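PDB 3BTP: single-strand DNA-binding protein, which binds single-stranded but not double-stranded DNA whatever its sequence, and mediates nuclear uptake of the single-stranded copies of the T-DNA. Local coordinates for residues V120-Q125 / G257-D262; R150-G155 / A204-T209; R293-K298 / T303-K308; Y373-L378 / A386-K391; V396-R401 / M407-L412. All coordinates share one frame; numbering follows the deposited sequence.

The five contacts fall into two groups. Interactions 1, 2 and 3 join two four-stranded antiparallel sheets and their surroundings. Interactions 1 and 2 share the first of these sheets and touch where Val120 CG2 lies 3.8 Å from Leu151 CD1. Interaction 1 leads into interaction 3 through a probable hydrogen bond, Lys308 N to Asp262 O at 2.8 Å, and interaction 2 reaches interaction 3 by the salt bridge Arg153 NH1 to Glu304 OE1, 2.9 Å. Interaction 5 lies in the eight-stranded barrel and interaction 4 packs against it; they meet where Leu387 CD2 packs 3.6 Å from Val396 CG2. Between the groups, the centres of interactions 1 and 5 are about 48 Å apart.

Interaction 1 of 5, residues V120-Q125 / G257-D262; sequences VRQTGQ and GSLLPD
Leu259 is the first residue of 257-262 to meet the strand, and its partner is Gln122. Leu259 CD1 lies 3.7 Å from Gln122 NE2, a plain van der Waals approach of a methyl to an amide nitrogen. Gln122 starts with CG beside its backbone N (chi1 -70°) and then runs extended, which carries the amide across to the leucine, the two side chains meeting at a slant. The same glutamine also leans on Phe128 and Phe254, near the exposed margin of the contact.

One residue on, Leu260 turns to the buried side. Its CD2 methyl meets Val120 CG1 at 4.0 Å, the two branched chains lying askew to each other. Cys149 and Leu151 of the adjacent strand also touch both Val120 and Leu260, so the pair belongs to a wider apolar layer over the sheet. Pro261 continues that layer against Phe128 and Phe274, and Asp262 after it leads the chain toward strand 263-266.

On the first segment, Thr123 and Gly124 both face Lys127 in a classic beta bulge, at the turn into strand 127-132. The contact as a whole is a loop packed on an antiparallel four-stranded sheet: strand 117-124 is one of its two inner strands, and the loop runs directly on into the second sheet.

Interaction 2 of 5, residues R150-G155 / A204-T209; sequences RLYRDG and AEMGIT
Tyr152 and Ile208 form the tighter, buried part of this contact. Coming from opposite directions, they bring Ile208 CD1 to 3.8 Å from Tyr152 ring atom CE1. The isoleucine has CG1 beside its backbone N (chi1 -58°), which divides its work: CD1 reaches the tyrosine, while CG2 rests 4.0 Å from Arg150 CD, against the aliphatic part of that chain. The charged end of Arg150 is held farther on, with NH2 bonded to Asp212 O and NH1 to Phe145 O.

The side nearer solvent is formed by the partly exposed Met206, at the end of its helix. The bend at chi3 (-85°) brings CE to 3.9 Å from Tyr152 CD1. The sulfur itself stands at the ring edge, SD being 5.3 Å from the centroid, in a Met-aromatic contact. Beyond it Gly207, with positive phi, takes the chain out of the helix and turns it back to the buried Ile208.

Helix 186-206 thus ends beside strand 149-153, an inner strand of its sheet. Trp199 and His203 of this helix bring their rings against Tyr152, and Ile208 fills in against Phe145 of helix 142-147 and Tyr117 of strand 117-124.

Interaction 3 of 5, residues R293-K298 / T303-K308; sequences RAIKTK and TEIKLK
Apolar contact between Ile295 and two residues of 303-308 joins the helix to the strand. Ile295 CG2 does most of the touching: it meets Thr303 CG2 at 3.7 Å, the two side chains crossing at about a right angle, and Ile305 CG1 at 4.1 Å. The far methyl of Ile305 also reaches back, CD1 lying 4.1 Å from Ile295 CG2. In Thr303, chi1 of -56° places OG1 beside the backbone N, where it bonds Gly300 O, and leaves CG2 opposite that N and facing Ile295.

Polar bonds brace each segment separately. In the helix, Arg293 O takes two donors on opposite faces of its plane, Thr297 N at 3.0 Å and Thr297 OG1 at 3.1 Å. In the strand, Lys306 NZ forms a salt bridge with Glu304 OE1, 2.6 Å, meeting it from above the carboxylate plane. Each charge has a further partner, Asp316 for the lysine and Arg153 for the glutamate, so this side of the strand is a salt-bridge network.

Strand 304-308 lies inside its sheet, between strands 263-266 and 314-316. Helix 288-299 covers the side bearing Ile305; the helix's own Phe288 packs on Ile305, and Ile265 of strand 263-266 on Ile295.

Interaction 4 of 5, residues Y373-L378 / A386-K391; sequences YLLQNL and ALKEGK
The carbonyl oxygen of Leu374, whose side chain packs on Leu387, accepts two donors: Leu378 N bonds Leu374 O at 2.8 Å, and Thr384 OG1 adds a weak bond. That hydroxyl also bonds Leu378 O, so Thr384 ties the end of the first helix to the start of the second.

Between the helices, Leu374 and Leu387 cross at about a right angle, and CD2 of Leu374 meets CD1 of Leu387 at 3.7 Å. With CG anti to the backbone N (chi1 -161°), Leu374 points CD2 into this junction. Leu375 flanks it more loosely, its CD1 lying 4.3 Å from Leu387 CD1. Toward solvent, Lys388 folds at chi2 (-64°) and lays its end over Leu375, Lys388 NZ being 3.6 Å from Leu375 CD2. The ammonium has its polar partner in Gly428 O.

Val351 of strand 349-352 touches both Leu374 and Leu387, which sets the junction against the barrel, and an apolar side chain of another protein's chain also packs on Leu374. Helices 371-377 and 382-388 are thus consecutive short helices packed through leucines. The second ends in a Schellman motif: Gly390 has positive phi, Gly390 N bonds Leu387 O at 3.1 Å, and Lys391 N bonds Ala386 O at 2.9 Å.

Interaction 5 of 5, residues V396-R401 / M407-L412; sequences VQVLAR and MSPSRL
Val398 and Met407 are bound to each other by two backbone hydrogen bonds: Val398 N to Met407 O, 2.8 Å with an N-H...O angle of 162°, and Met407 N to Val398 O, 3.1 Å. They form an antiparallel hydrogen-bonded pair of the beta hairpin made by strands 396-399 and 405-407, part of the eight-stranded barrel. Met407 O also receives a CA-H...O contact from Gln397.

Immediately after the pair the chain turns into helix 409-415. Ser408 is its N-cap: OG accepts from Arg411 N at 3.1 Å, capping the first turn of the helix.

Packing spreads from Val398. With CG1 beside the backbone N and anti to the carbonyl carbon (chi1 -70°), CG2 falls between the two and faces the second segment. There Val398 CG2 meets Leu412 CD2 at 3.7 Å as its apolar partner and also lies beside Met407 O, 3.3 Å away, and close to Ser408 O. Leu423 and Met424 of helix 417-427 cover the same valine from outside the two segments. Farther along, the Pro409 ring crosses Val396 at about a right angle, its CG 3.7 Å from Val396 CG1, with Met433 touching both residues.

Met407 itself begins with CG likewise between N and the carbonyl carbon and bends again at chi3 (81°). This brings its terminal methyl toward the end of the first strand, Met407 CE resting 3.6 Å from Ala400 CB.

Interaction 1 of 5, residues V120-Q125 / G257-D262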
# COMPACT_ATOMS: atom_id res chain seq x y z
N VAL A 120 3.72 11.81 19.80
CA VAL A 120 4.87 11.04 20.28
C VAL A 120 5.91 11.96 20.89
O VAL A 120 6.18 13.03 20.37
CB VAL A 120 5.54 10.14 19.19
CG1 VAL A 120 6.58 9.18 19.84
CG2 VAL A 120 4.47 9.36 18.38
N ARG A 121 6.51 11.51 21.99
CA ARG A 121 7.60 12.26 22.64
C ARG A 121 8.78 11.39 22.98
O ARG A 121 8.64 10.18 23.18
CB ARG A 121 7.08 13.01 23.88
CG ARG A 121 6.64 12.08 24.97
CD ARG A 121 5.55 12.73 25.88
NE ARG A 121 5.19 11.78 26.95
CZ ARG A 121 4.10 11.01 26.98
NH1 ARG A 121 3.19 11.02 25.98
NH2 ARG A 121 3.92 10.17 28.00
N GLN A 122 9.96 12.00 22.98
CA GLN A 122 11.20 11.34 23.41
C GLN A 122 11.33 11.38 24.95
O GLN A 122 11.20 12.41 25.57
CB GLN A 122 12.41 12.01 22.77
CG GLN A 122 12.52 11.77 21.27
CD GLN A 122 13.79 12.40 20.67
OE1 GLN A 122 13.96 13.60 20.73
NE2 GLN A 122 14.68 11.57 20.11
N THR A 123 11.59 10.25 25.57
CA THR A 123 11.72 10.28 27.04
C THR A 123 13.02 9.64 27.49
O THR A 123 13.12 9.24 28.63
CB THR A 123 10.56 9.52 27.74
OG1 THR A 123 10.65 8.15 27.40
CG2 THR A 123 9.18 10.03 27.30
N GLY A 124 14.01 9.49 26.61
CA GLY A 124 15.17 8.63 26.93
C GLY A 124 16.06 8.38 25.75
O GLY A 124 15.71 8.75 24.65
N GLN A 125 17.23 7.78 25.97
CA GLN A 125 18.03 7.30 24.85
C GLN A 125 17.22 6.17 24.21
O GLN A 125 16.94 5.14 24.84
CB GLN A 125 19.45 6.82 25.28
CG GLN A 125 20.39 6.31 24.10
CD GLN A 125 20.43 7.29 22.89
OE1 GLN A 125 20.58 8.49 23.07
NE2 GLN A 125 20.28 6.76 21.68
N GLY A 257 9.50 12.59 12.05
CA GLY A 257 9.16 11.14 12.10
C GLY A 257 10.36 10.25 11.83
O GLY A 257 10.27 9.00 11.84
N SER A 258 11.53 10.88 11.63
CA SER A 258 12.71 10.13 11.28
C SER A 258 13.52 9.58 12.44
O SER A 258 14.71 9.33 12.27
CB SER A 258 13.53 10.86 10.19
OG SER A 258 13.02 10.38 8.87
N LEU A 259 12.87 9.32 13.58
CA LEU A 259 13.51 8.80 14.77
C LEU A 259 12.66 7.87 15.61
O LEU A 259 12.94 7.74 16.79
CB LEU A 259 13.99 9.95 15.73
CG LEU A 259 15.25 10.81 15.40
CD1 LEU A 259 15.71 11.77 16.57
CD2 LEU A 259 16.43 9.96 14.96
N LEU A 260 11.68 7.17 15.04
CA LEU A 260 10.72 6.41 15.83
C LEU A 260 11.17 4.98 15.88
O LEU A 260 12.00 4.57 15.07
CB LEU A 260 9.33 6.44 15.19
CG LEU A 260 8.66 7.77 14.87
CD1 LEU A 260 7.60 7.72 13.62
CD2 LEU A 260 8.12 8.40 16.18
N PRO A 261 10.59 4.20 16.78
CA PRO A 261 10.90 2.76 16.84
C PRO A 261 10.21 1.99 15.71
O PRO A 261 9.42 2.57 14.93
CB PRO A 261 10.38 2.30 18.23
CG PRO A 261 9.86 3.49 18.90
CD PRO A 261 9.63 4.60 17.82
N ASP A 262 10.55 0.72 15.61
CA ASP A 262 10.17 -0.15 14.56
C ASP A 262 8.63 -0.41 14.65
O ASP A 262 7.95 -0.53 13.62
CB ASP A 262 10.88 -1.50 14.78
CG ASP A 262 12.43 -1.38 14.90
OD1 ASP A 262 13.01 -0.41 14.39
OD2 ASP A 262 13.10 -2.27 15.50

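Interaction 2 of 5, residues R150-G155 / A204-T209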
# COMPACT_ATOMS: atom_id res chain seq x y z
N ARG A 150 3.96 14.28 15.52
CA ARG A 150 2.52 14.09 15.35
C ARG A 150 2.18 13.01 14.29
O ARG A 150 2.58 13.11 13.11
CB ARG A 150 1.87 15.43 14.96
CG ARG A 150 2.12 16.60 15.94
CD ARG A 150 1.19 17.82 15.60
NE ARG A 150 1.34 18.32 14.23
CZ ARG A 150 2.26 19.21 13.78
NH1 ARG A 150 3.15 19.75 14.61
NH2 ARG A 150 2.24 19.60 12.49
N LEU A 151 1.45 11.98 14.68
CA LEU A 151 1.15 10.90 13.74
C LEU A 151 -0.33 11.00 13.34
O LEU A 151 -1.15 11.06 14.23
CB LEU A 151 1.50 9.53 14.37
CG LEU A 151 3.00 9.17 14.55
CD1 LEU A 151 3.23 7.77 15.14
CD2 LEU A 151 3.83 9.22 13.20
N TYR A 152 -0.64 11.14 12.03
CA TYR A 152 -2.04 11.27 11.53
C TYR A 152 -2.54 9.92 10.94
O TYR A 152 -1.85 9.35 10.10
CB TYR A 152 -2.10 12.34 10.46
CG TYR A 152 -1.55 13.65 10.90
CD1 TYR A 152 -2.38 14.56 11.57
CD2 TYR A 152 -0.20 13.98 10.71
CE1 TYR A 152 -1.87 15.76 12.02
CE2 TYR A 152 0.32 15.18 11.16
CZ TYR A 152 -0.54 16.07 11.80
OH TYR A 152 -0.08 17.28 12.20
N ARG A 153 -3.68 9.44 11.38
CA ARG A 153 -4.25 8.17 10.91
C ARG A 153 -4.80 8.42 9.49
O ARG A 153 -5.46 9.43 9.26
CB ARG A 153 -5.39 7.75 11.83
CG ARG A 153 -5.86 6.29 11.61
CD ARG A 153 -7.22 6.01 12.33
NE ARG A 153 -7.67 4.62 12.07
CZ ARG A 153 -7.19 3.52 12.68
NH1 ARG A 153 -6.28 3.60 13.66
NH2 ARG A 153 -7.66 2.31 12.33
N ASP A 154 -4.50 7.55 8.52
CA ASP A 154 -5.08 7.67 7.17
C ASP A 154 -6.32 6.78 7.10
O ASP A 154 -6.77 6.28 8.13
CB ASP A 154 -4.06 7.40 6.05
CG ASP A 154 -3.71 5.89 5.83
OD1 ASP A 154 -4.28 5.00 6.51
OD2 ASP A 154 -2.79 5.62 4.99
N GLY A 155 -6.84 6.54 5.88
CA GLY A 155 -8.08 5.79 5.75
C GLY A 155 -8.06 4.32 6.10
O GLY A 155 -9.11 3.75 6.37
N ALA A 204 -7.38 22.65 12.04
CA ALA A 204 -8.52 23.37 12.69
C ALA A 204 -9.65 22.52 13.19
O ALA A 204 -10.11 22.72 14.32
CB ALA A 204 -9.08 24.51 11.79
N GLU A 205 -10.10 21.59 12.35
CA GLU A 205 -11.06 20.57 12.73
C GLU A 205 -10.55 19.58 13.75
O GLU A 205 -11.28 19.17 14.63
CB GLU A 205 -11.54 19.80 11.48
CG GLU A 205 -11.87 20.72 10.30
CD GLU A 205 -12.34 19.95 9.04
OE1 GLU A 205 -11.84 18.82 8.77
OE2 GLU A 205 -13.22 20.47 8.31
N MET A 206 -9.31 19.13 13.64
CA MET A 206 -8.75 18.20 14.64
C MET A 206 -8.40 18.92 15.98
O MET A 206 -8.14 18.26 17.01
CB MET A 206 -7.50 17.46 14.09
CG MET A 206 -7.75 16.47 12.86
SD MET A 206 -6.20 15.52 12.35
CE MET A 206 -5.59 16.80 11.31
N GLY A 207 -8.39 20.24 15.96
CA GLY A 207 -8.09 21.01 17.17
C GLY A 207 -6.61 21.17 17.47
O GLY A 207 -6.24 21.51 18.59
N ILE A 208 -5.76 20.94 16.46
CA ILE A 208 -4.30 21.04 16.59
C ILE A 208 -3.84 22.47 16.31
O ILE A 208 -4.06 22.98 15.23
CB ILE A 208 -3.58 20.00 15.61
CG1 ILE A 208 -4.05 18.57 15.91
CG2 ILE A 208 -2.08 20.09 15.68
CD1 ILE A 208 -3.42 17.48 15.06
N THR A 209 -3.14 23.12 17.22
CA THR A 209 -2.67 24.49 16.96
C THR A 209 -1.21 24.63 16.52
O THR A 209 -0.81 25.67 16.02
CB THR A 209 -2.90 25.37 18.20
OG1 THR A 209 -2.40 24.70 19.36
CG2 THR A 209 -4.40 25.67 18.39

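Interaction 3 of 5, residues R293-K298 / T303-K308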
# COMPACT_ATOMS: atom_id res chain seq x y z
N ARG A 293 0.06 -12.85 17.57
CA ARG A 293 -0.80 -13.64 18.47
C ARG A 293 -0.54 -13.40 19.95
O ARG A 293 -1.44 -13.36 20.72
CB ARG A 293 -0.77 -15.11 18.10
CG ARG A 293 -1.79 -15.40 17.01
CD ARG A 293 -1.68 -16.85 16.45
NE ARG A 293 -0.30 -17.24 16.16
CZ ARG A 293 0.32 -18.26 16.76
NH1 ARG A 293 -0.35 -19.02 17.63
NH2 ARG A 293 1.60 -18.55 16.45
N ALA A 294 0.70 -13.16 20.31
CA ALA A 294 1.10 -12.86 21.68
C ALA A 294 0.71 -11.42 22.04
O ALA A 294 0.47 -11.08 23.22
CB ALA A 294 2.60 -13.08 21.82
N ILE A 295 0.65 -10.55 21.03
CA ILE A 295 0.18 -9.21 21.27
C ILE A 295 -1.32 -9.24 21.52
O ILE A 295 -1.83 -8.54 22.35
CB ILE A 295 0.51 -8.25 20.09
CG1 ILE A 295 2.02 -7.98 19.99
CG2 ILE A 295 -0.35 -6.94 20.18
CD1 ILE A 295 2.57 -7.31 21.17
N LYS A 296 -2.06 -10.01 20.77
CA LYS A 296 -3.47 -9.89 20.97
C LYS A 296 -3.99 -10.68 22.20
O LYS A 296 -4.92 -10.26 22.89
CB LYS A 296 -4.26 -10.06 19.69
CG LYS A 296 -3.84 -11.15 18.85
CD LYS A 296 -4.75 -11.15 17.67
CE LYS A 296 -4.64 -9.85 16.96
NZ LYS A 296 -5.64 -9.92 15.87
N THR A 297 -3.28 -11.75 22.54
CA THR A 297 -3.40 -12.37 23.84
C THR A 297 -3.17 -11.42 25.03
O THR A 297 -4.03 -11.31 25.91
CB THR A 297 -2.52 -13.59 23.92
OG1 THR A 297 -3.08 -14.55 23.00
CG2 THR A 297 -2.54 -14.10 25.34
N LYS A 298 -2.05 -10.71 25.05
CA LYS A 298 -1.77 -9.68 26.10
C LYS A 298 -2.76 -8.47 26.18
O LYS A 298 -3.12 -8.03 27.30
CB LYS A 298 -0.36 -9.13 25.89
CG LYS A 298 0.20 -8.45 27.09
CD LYS A 298 1.70 -8.02 26.94
CE LYS A 298 2.05 -7.29 28.23
NZ LYS A 298 3.47 -6.81 28.32
N THR A 303 -6.48 -5.04 19.14
CA THR A 303 -5.21 -4.32 19.14
C THR A 303 -4.66 -4.09 17.73
O THR A 303 -4.72 -4.95 16.90
CB THR A 303 -4.16 -5.07 20.01
OG1 THR A 303 -4.71 -5.22 21.32
CG2 THR A 303 -2.88 -4.23 20.20
N GLU A 304 -4.13 -2.90 17.46
CA GLU A 304 -3.51 -2.61 16.15
C GLU A 304 -1.99 -2.66 16.24
O GLU A 304 -1.43 -2.23 17.20
CB GLU A 304 -3.96 -1.24 15.68
CG GLU A 304 -5.31 -1.31 15.03
CD GLU A 304 -5.91 0.08 14.69
OE1 GLU A 304 -5.19 1.14 14.64
OE2 GLU A 304 -7.15 0.07 14.45
N ILE A 305 -1.34 -3.17 15.23
CA ILE A 305 0.11 -3.16 15.21
C ILE A 305 0.55 -2.45 13.97
O ILE A 305 0.15 -2.82 12.90
CB ILE A 305 0.75 -4.63 15.16
CG1 ILE A 305 0.24 -5.51 16.34
CG2 ILE A 305 2.29 -4.54 15.17
CD1 ILE A 305 0.52 -6.97 16.13
N LYS A 306 1.41 -1.44 14.13
CA LYS A 306 2.08 -0.70 13.07
C LYS A 306 3.55 -1.02 13.02
O LYS A 306 4.25 -1.07 14.05
CB LYS A 306 1.99 0.82 13.28
CG LYS A 306 0.69 1.22 13.87
CD LYS A 306 -0.55 0.81 13.02
CE LYS A 306 -1.84 1.22 13.81
NZ LYS A 306 -3.12 1.06 13.03
N LEU A 307 3.99 -1.14 11.79
CA LEU A 307 5.38 -1.46 11.47
C LEU A 307 5.92 -0.28 10.62
O LEU A 307 5.35 0.11 9.59
CB LEU A 307 5.37 -2.78 10.73
CG LEU A 307 5.39 -4.13 11.44
CD1 LEU A 307 5.35 -4.13 12.93
CD2 LEU A 307 4.36 -5.01 10.89
N LYS A 308 7.00 0.29 11.10
CA LYS A 308 7.63 1.44 10.49
C LYS A 308 8.30 1.22 9.15
O LYS A 308 9.02 0.23 8.94
CB LYS A 308 8.67 1.99 11.42
CG LYS A 308 8.99 3.35 10.98
CD LYS A 308 9.80 4.12 11.97
CE LYS A 308 11.14 4.39 11.37
NZ LYS A 308 11.41 5.84 11.78

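Interaction 4 of 5, residues Y373-L378 / A386-K391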
# COMPACT_ATOMS: atom_id res chain seq x y z
N TYR A 373 -8.03 -6.73 -1.58
CA TYR A 373 -7.54 -5.36 -1.36
C TYR A 373 -8.69 -4.32 -1.32
O TYR A 373 -8.85 -3.54 -0.38
CB TYR A 373 -6.48 -5.00 -2.44
CG TYR A 373 -5.84 -3.66 -2.23
CD1 TYR A 373 -4.73 -3.50 -1.36
CD2 TYR A 373 -6.35 -2.55 -2.84
CE1 TYR A 373 -4.13 -2.24 -1.14
CE2 TYR A 373 -5.79 -1.28 -2.60
CZ TYR A 373 -4.71 -1.13 -1.76
OH TYR A 373 -4.21 0.15 -1.62
N LEU A 374 -9.47 -4.29 -2.38
CA LEU A 374 -10.56 -3.38 -2.47
C LEU A 374 -11.59 -3.51 -1.34
O LEU A 374 -11.94 -2.50 -0.71
CB LEU A 374 -11.18 -3.50 -3.85
CG LEU A 374 -12.08 -2.41 -4.41
CD1 LEU A 374 -11.36 -1.03 -4.60
CD2 LEU A 374 -12.69 -2.95 -5.74
N LEU A 375 -12.09 -4.71 -1.10
CA LEU A 375 -13.10 -4.94 -0.11
C LEU A 375 -12.64 -4.75 1.35
O LEU A 375 -13.45 -4.35 2.20
CB LEU A 375 -13.67 -6.37 -0.24
CG LEU A 375 -14.91 -6.54 -1.13
CD1 LEU A 375 -14.80 -5.99 -2.60
CD2 LEU A 375 -15.31 -7.98 -1.15
N GLN A 376 -11.36 -5.06 1.63
CA GLN A 376 -10.79 -4.89 2.96
C GLN A 376 -10.57 -3.41 3.25
O GLN A 376 -10.81 -2.90 4.35
CB GLN A 376 -9.41 -5.67 3.09
CG GLN A 376 -9.30 -6.53 4.41
CD GLN A 376 -8.19 -6.05 5.38
OE1 GLN A 376 -7.09 -6.60 5.36
NE2 GLN A 376 -8.48 -5.05 6.24
N ASN A 377 -10.04 -2.74 2.27
CA ASN A 377 -9.48 -1.43 2.49
C ASN A 377 -10.45 -0.28 2.13
O ASN A 377 -10.29 0.84 2.63
CB ASN A 377 -8.17 -1.29 1.73
CG ASN A 377 -7.06 -2.09 2.33
OD1 ASN A 377 -6.37 -2.78 1.63
ND2 ASN A 377 -6.89 -2.02 3.63
N LEU A 378 -11.41 -0.54 1.23
CA LEU A 378 -12.37 0.54 0.88
C LEU A 378 -13.76 -0.09 0.87
O LEU A 378 -14.37 -0.22 -0.19
CB LEU A 378 -12.07 1.16 -0.48
CG LEU A 378 -10.79 1.96 -0.79
CD1 LEU A 378 -9.61 1.04 -0.99
CD2 LEU A 378 -11.05 2.79 -2.08
N ALA A 386 -20.87 -2.11 -5.50
CA ALA A 386 -21.39 -2.80 -6.71
C ALA A 386 -20.99 -4.29 -6.76
O ALA A 386 -21.85 -5.15 -7.10
CB ALA A 386 -20.94 -2.04 -8.03
N LEU A 387 -19.71 -4.61 -6.46
CA LEU A 387 -19.23 -6.03 -6.42
C LEU A 387 -19.96 -6.91 -5.41
O LEU A 387 -20.21 -8.08 -5.68
CB LEU A 387 -17.70 -6.12 -6.17
CG LEU A 387 -16.78 -5.62 -7.29
CD1 LEU A 387 -15.34 -5.24 -6.82
CD2 LEU A 387 -16.70 -6.57 -8.46
N LYS A 388 -20.24 -6.35 -4.24
CA LYS A 388 -20.99 -7.02 -3.18
C LYS A 388 -22.41 -7.35 -3.61
O LYS A 388 -22.96 -8.30 -3.14
CB LYS A 388 -21.08 -6.15 -1.91
CG LYS A 388 -19.82 -6.18 -0.95
CD LYS A 388 -19.62 -7.60 -0.37
CE LYS A 388 -18.62 -7.66 0.78
NZ LYS A 388 -18.13 -9.11 0.82
N GLU A 389 -23.00 -6.54 -4.47
CA GLU A 389 -24.34 -6.80 -4.97
C GLU A 389 -24.33 -7.70 -6.23
O GLU A 389 -25.39 -7.90 -6.82
CB GLU A 389 -25.02 -5.46 -5.32
CG GLU A 389 -25.16 -4.52 -4.11
CD GLU A 389 -25.29 -2.97 -4.43
OE1 GLU A 389 -25.28 -2.48 -5.61
OE2 GLU A 389 -25.37 -2.21 -3.43
N GLY A 390 -23.16 -8.15 -6.69
CA GLY A 390 -23.10 -8.97 -7.87
C GLY A 390 -23.01 -8.24 -9.18
O GLY A 390 -23.13 -8.84 -10.23
N LYS A 391 -22.79 -6.94 -9.14
CA LYS A 391 -22.61 -6.17 -10.40
C LYS A 391 -21.12 -6.19 -10.85
O LYS A 391 -20.23 -6.62 -10.10
CB LYS A 391 -23.10 -4.72 -10.24
CG LYS A 391 -24.59 -4.59 -9.76
CD LYS A 391 -24.73 -3.37 -8.85
CE LYS A 391 -26.12 -2.82 -8.86
NZ LYS A 391 -26.89 -3.58 -7.82

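Interaction 5 of 5, residues V396-R401 / M407-L412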
# COMPACT_ATOMS: atom_id res chain seq x y z
N VAL A 396 -14.68 -9.10 -13.70
CA VAL A 396 -14.09 -9.92 -12.64
C VAL A 396 -13.46 -11.17 -13.24
O VAL A 396 -14.05 -11.76 -14.16
CB VAL A 396 -15.16 -10.31 -11.57
CG1 VAL A 396 -14.66 -11.38 -10.62
CG2 VAL A 396 -15.61 -9.03 -10.79
N GLN A 397 -12.26 -11.51 -12.72
CA GLN A 397 -11.41 -12.69 -13.07
C GLN A 397 -11.17 -13.39 -11.78
O GLN A 397 -10.98 -12.72 -10.80
CB GLN A 397 -9.99 -12.29 -13.52
CG GLN A 397 -9.92 -11.90 -14.95
CD GLN A 397 -8.49 -11.63 -15.45
OE1 GLN A 397 -7.68 -10.86 -14.86
NE2 GLN A 397 -8.15 -12.29 -16.50
N VAL A 398 -11.18 -14.72 -11.78
CA VAL A 398 -10.98 -15.51 -10.57
C VAL A 398 -9.89 -16.56 -10.87
O VAL A 398 -9.78 -17.06 -12.01
CB VAL A 398 -12.34 -16.16 -10.06
CG1 VAL A 398 -13.29 -15.05 -9.48
CG2 VAL A 398 -13.01 -16.87 -11.21
N LEU A 399 -9.05 -16.81 -9.86
CA LEU A 399 -7.94 -17.76 -9.97
C LEU A 399 -8.37 -19.28 -9.91
O LEU A 399 -9.07 -19.66 -9.01
CB LEU A 399 -6.93 -17.49 -8.88
CG LEU A 399 -5.53 -18.01 -9.16
CD1 LEU A 399 -4.90 -17.41 -10.45
CD2 LEU A 399 -4.68 -17.80 -7.84
N ALA A 400 -7.96 -20.09 -10.91
CA ALA A 400 -8.09 -21.55 -10.89
C ALA A 400 -7.48 -22.17 -9.64
O ALA A 400 -6.59 -21.60 -9.01
CB ALA A 400 -7.39 -22.15 -12.12
N ARG A 401 -7.89 -23.38 -9.34
CA ARG A 401 -7.37 -24.12 -8.18
C ARG A 401 -5.86 -24.32 -8.23
O ARG A 401 -5.19 -24.26 -7.20
CB ARG A 401 -8.03 -25.48 -8.13
CG ARG A 401 -7.77 -26.33 -6.87
CD ARG A 401 -8.21 -27.77 -7.17
NE ARG A 401 -9.66 -27.84 -7.15
CZ ARG A 401 -10.40 -28.29 -6.14
NH1 ARG A 401 -9.85 -28.71 -5.02
NH2 ARG A 401 -11.72 -28.25 -6.23
N MET A 407 -9.82 -16.84 -15.08
CA MET A 407 -10.99 -17.06 -15.92
C MET A 407 -12.17 -16.28 -15.34
O MET A 407 -12.14 -15.84 -14.20
CB MET A 407 -11.31 -18.58 -16.03
CG MET A 407 -11.75 -19.28 -14.77
SD MET A 407 -11.74 -21.09 -14.73
CE MET A 407 -10.00 -21.38 -14.41
N SER A 408 -13.20 -16.09 -16.13
CA SER A 408 -14.48 -15.61 -15.58
C SER A 408 -15.02 -16.47 -14.44
O SER A 408 -14.76 -17.66 -14.31
CB SER A 408 -15.56 -15.46 -16.70
OG SER A 408 -16.03 -16.76 -17.03
N PRO A 409 -15.82 -15.84 -13.59
CA PRO A 409 -16.51 -16.59 -12.52
C PRO A 409 -17.47 -17.70 -13.00
O PRO A 409 -17.49 -18.78 -12.38
CB PRO A 409 -17.27 -15.47 -11.74
CG PRO A 409 -16.57 -14.19 -12.17
CD PRO A 409 -16.08 -14.39 -13.53
N SER A 410 -18.24 -17.45 -14.08
CA SER A 410 -19.06 -18.56 -14.67
C SER A 410 -18.24 -19.73 -15.16
O SER A 410 -18.51 -20.86 -14.80
CB SER A 410 -20.11 -18.07 -15.71
OG SER A 410 -19.49 -17.58 -16.90
N ARG A 411 -17.20 -19.46 -15.91
CA ARG A 411 -16.23 -20.54 -16.31
C ARG A 411 -15.68 -21.35 -15.16
O ARG A 411 -15.56 -22.57 -15.26
CB ARG A 411 -15.10 -19.97 -17.14
CG ARG A 411 -14.12 -21.03 -17.69
CD ARG A 411 -14.83 -22.16 -18.47
NE ARG A 411 -15.49 -21.64 -19.68
CZ ARG A 411 -16.22 -22.39 -20.53
NH1 ARG A 411 -16.40 -23.75 -20.31
NH2 ARG A 411 -16.80 -21.79 -21.57
N LEU A 412 -15.39 -20.69 -14.02
CA LEU A 412 -14.83 -21.40 -12.87
C LEU A 412 -15.93 -22.13 -12.15
O LEU A 412 -15.77 -23.27 -11.73
CB LEU A 412 -14.10 -20.42 -11.88
CG LEU A 412 -13.53 -21.16 -10.64
CD1 LEU A 412 -12.49 -22.19 -11.03
CD2 LEU A 412 -12.93 -20.22 -9.57